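Local coordinates for protein apoptosis regulator Bcl-2 homolog (Fowlpox virus, PDB 5TZP) that inhibits apoptosis of the host cell by sequestering and inactivating proapoptotic Bcl-2 proteins, including BAX and BAK1, at residues A[17-22]-A[121-126]. Residues are numbered along the deposited sequence; the frame is centred on the assembly and turned at random.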
ATOM      1  N   TYR A  17      -0.621   8.204  13.123  1.00 17.13           N
ATOM      2  CA  TYR A  17      -2.037   8.175  12.761  1.00 15.15           C
ATOM      3  C   TYR A  17      -2.317   8.817  11.440  1.00 14.96           C
ATOM      4  O   TYR A  17      -3.207   8.368  10.748  1.00 15.16           O
ATOM      5  CB  TYR A  17      -2.888   8.759  13.887  1.00 19.89           C
ATOM      6  CG  TYR A  17      -2.972   7.692  15.007  1.00 22.47           C
ATOM      7  CD1 TYR A  17      -3.668   6.476  14.840  1.00 22.37           C
ATOM      8  CD2 TYR A  17      -2.268   7.866  16.172  1.00 29.99           C
ATOM      9  CE1 TYR A  17      -3.676   5.516  15.858  1.00 28.07           C
ATOM     10  CE2 TYR A  17      -2.295   6.889  17.217  1.00 27.60           C
ATOM     11  CZ  TYR A  17      -3.006   5.741  17.024  1.00 26.37           C
ATOM     12  OH  TYR A  17      -2.993   4.806  18.079  1.00 36.64           O
ATOM     13  N   ILE A  18      -1.542   9.829  11.043  1.00 14.02           N
ATOM     14  CA  ILE A  18      -1.718  10.399   9.696  1.00 13.24           C
ATOM     15  C   ILE A  18      -1.456   9.335   8.627  1.00 11.88           C
ATOM     16  O   ILE A  18      -2.213   9.166   7.649  1.00 11.41           O
ATOM     17  CB  ILE A  18      -0.802  11.603   9.511  1.00 14.13           C
ATOM     18  CG1 ILE A  18      -1.307  12.813  10.343  1.00 15.76           C
ATOM     19  CG2 ILE A  18      -0.710  11.947   8.046  1.00 14.92           C
ATOM     20  CD1 ILE A  18      -0.312  13.887  10.531  1.00 18.76           C
ATOM     21  N   ALA A  19      -0.414   8.524   8.842  1.00 12.70           N
ATOM     22  CA  ALA A  19      -0.150   7.415   7.912  1.00 10.89           C
ATOM     23  C   ALA A  19      -1.224   6.335   7.987  1.00 12.06           C
ATOM     24  O   ALA A  19      -1.795   5.913   6.975  1.00 11.48           O
ATOM     25  CB  ALA A  19       1.223   6.816   8.193  1.00 12.91           C
ATOM     26  N   LEU A  20      -1.468   5.831   9.201  1.00 12.35           N
ATOM     27  CA  LEU A  20      -2.380   4.701   9.379  1.00 12.78           C
ATOM     28  C   LEU A  20      -3.770   5.022   8.878  1.00 11.17           C
ATOM     29  O   LEU A  20      -4.392   4.215   8.235  1.00 11.86           O
ATOM     30  CB  LEU A  20      -2.406   4.298  10.850  1.00 13.69           C
ATOM     31  CG  LEU A  20      -3.412   3.175  11.174  1.00 13.43           C
ATOM     32  CD1 LEU A  20      -2.984   1.900  10.479  1.00 18.96           C
ATOM     33  CD2 LEU A  20      -3.530   2.961  12.655  1.00 22.43           C
ATOM     34  N   ASN A  21      -4.302   6.194   9.237  1.00 11.14           N
ATOM     35  CA  ASN A  21      -5.700   6.495   8.910  1.00 14.28           C
ATOM     36  C   ASN A  21      -5.936   6.537   7.398  1.00 11.11           C
ATOM     37  O   ASN A  21      -6.973   6.119   6.927  1.00 12.37           O
ATOM     38  CB  ASN A  21      -6.082   7.819   9.571  1.00 16.79           C
ATOM     39  CG  ASN A  21      -7.521   8.143   9.439  1.00 31.11           C
ATOM     40  OD1 ASN A  21      -7.852   9.036   8.685  1.00 28.09           O
ATOM     41  ND2 ASN A  21      -8.392   7.426  10.149  1.00 30.14           N
ATOM     42  N   MET A  22      -4.969   7.047   6.622  1.00 10.72           N
ATOM     43  CA  MET A  22      -5.084   7.047   5.171  1.00 10.16           C
ATOM     44  C   MET A  22      -5.069   5.641   4.616  1.00 10.94           C
ATOM     45  O   MET A  22      -5.934   5.252   3.832  1.00 10.37           O
ATOM     46  CB  MET A  22      -3.906   7.830   4.636  1.00 10.81           C
ATOM     47  CG  MET A  22      -3.918   7.948   3.137  1.00 10.36           C
ATOM     48  SD  MET A  22      -5.177   9.068   2.481  1.00 13.82           S
ATOM     49  CE  MET A  22      -4.366  10.646   2.546  1.00 14.23           C
ATOM     50  N   ALA A 121       1.029  -2.856   9.631  1.00 11.99           N
ATOM     51  CA  ALA A 121       2.323  -3.348   9.105  1.00 11.56           C
ATOM     52  C   ALA A 121       2.897  -2.374   8.073  1.00 10.73           C
ATOM     53  O   ALA A 121       4.086  -2.088   8.049  1.00 11.89           O
ATOM     54  CB  ALA A 121       2.155  -4.735   8.517  1.00 12.44           C
ATOM     55  N   ILE A 122       2.047  -1.855   7.180  1.00 10.94           N
ATOM     56  CA  ILE A 122       2.531  -0.917   6.174  1.00  9.72           C
ATOM     57  C   ILE A 122       3.023   0.350   6.881  1.00 10.95           C
ATOM     58  O   ILE A 122       4.107   0.885   6.572  1.00 10.96           O
ATOM     59  CB  ILE A 122       1.458  -0.580   5.143  1.00  9.76           C
ATOM     60  CG1 ILE A 122       1.079  -1.825   4.337  1.00  9.66           C
ATOM     61  CG2 ILE A 122       1.983   0.548   4.213  1.00 10.95           C
ATOM     62  CD1 ILE A 122      -0.196  -1.663   3.551  1.00 13.03           C
ATOM     63  N   THR A 123       2.214   0.862   7.828  1.00  9.90           N
ATOM     64  CA  THR A 123       2.591   2.082   8.541  1.00 11.01           C
ATOM     65  C   THR A 123       3.944   1.904   9.232  1.00 12.74           C
ATOM     66  O   THR A 123       4.820   2.753   9.163  1.00 12.72           O
ATOM     67  CB  THR A 123       1.494   2.418   9.558  1.00 10.98           C
ATOM     68  OG1 THR A 123       0.265   2.642   8.837  1.00 12.04           O
ATOM     69  CG2 THR A 123       1.827   3.639  10.331  1.00 14.19           C
ATOM     70  N   ASP A 124       4.115   0.790   9.932  1.00 13.69           N
ATOM     71  CA  ASP A 124       5.347   0.517  10.677  1.00 14.36           C
ATOM     72  C   ASP A 124       6.526   0.404   9.737  1.00 13.59           C
ATOM     73  O   ASP A 124       7.629   0.888  10.037  1.00 15.75           O
ATOM     74  CB  ASP A 124       5.228  -0.777  11.460  1.00 16.82           C
ATOM     75  CG  ASP A 124       4.329  -0.674  12.667  1.00 21.47           C
ATOM     76  OD1 ASP A 124       4.011   0.397  13.110  1.00 25.87           O
ATOM     77  OD2 ASP A 124       3.936  -1.773  13.149  1.00 28.51           O
ATOM     78  N   ALA A 125       6.329  -0.228   8.576  1.00 13.49           N
ATOM     79  CA  ALA A 125       7.426  -0.372   7.611  1.00 15.31           C
ATOM     80  C   ALA A 125       7.852   0.976   7.045  1.00 14.28           C
ATOM     81  O   ALA A 125       9.054   1.203   6.807  1.00 16.77           O
ATOM     82  CB  ALA A 125       7.016  -1.311   6.474  1.00 15.88           C
ATOM     83  N   ILE A 126       6.915   1.884   6.798  1.00 12.95           N
ATOM     84  CA  ILE A 126       7.238   3.239   6.374  1.00 13.17           C
ATOM     85  C   ILE A 126       7.946   3.996   7.469  1.00 15.10           C
ATOM     86  O   ILE A 126       9.055   4.568   7.270  1.00 14.98           O
ATOM     87  CB  ILE A 126       5.997   3.981   5.918  1.00 11.99           C
ATOM     88  CG1 ILE A 126       5.475   3.289   4.656  1.00 13.60           C
ATOM     89  CG2 ILE A 126       6.343   5.447   5.605  1.00 13.26           C
ATOM     90  CD1 ILE A 126       4.157   3.857   4.140  1.00 14.29           C
TER
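Within the all-helical Bcl-2 fold, Thr123 of the BH2 motif packs against Ala19 and Leu20. The contact joins helix 115-136 to the N-terminal helix 14-32. It is small, burying 137 Å² in all, but the three touching residues are buried in the protein. The helices come close here: the CA atoms of Leu20 and Thr123 are 5.7 Å apart.

Thr123 presents both branches of its side chain to the backbone and side chains of the other helix. Its methyl CG2 lies anti to its own backbone N and meets Ala19 CB at 3.9 Å. This is a methyl-to-methyl contact. The hydroxyl branch sits beside the backbone N instead, with chi1 at -61°. From there OG1 lies 3.4 Å from Leu20 CA. Leu20 CD1 also approaches OG1, at 3.7 Å, and the two side chains cross at about a right angle.

The hydroxyl finds its hydrogen-bond partner in its own helix: Thr123 OG1 donates to the carbonyl O of Ser119, one turn earlier. Tyr16 and Ile23 of helix 14-32 also touch the Thr123 side chain, while Ala19 touches Phe134 and Leu20 touches Ser119 and Glu120, so the same two helices meet beyond this point as well.

The contact between the two segments is therefore one of van der Waals packing. The short side chains of Ala19 and Thr123 are consistent with the close approach of the two backbones, and the bond to Ser119 probably offsets the cost of burying the hydroxyl against Leu20.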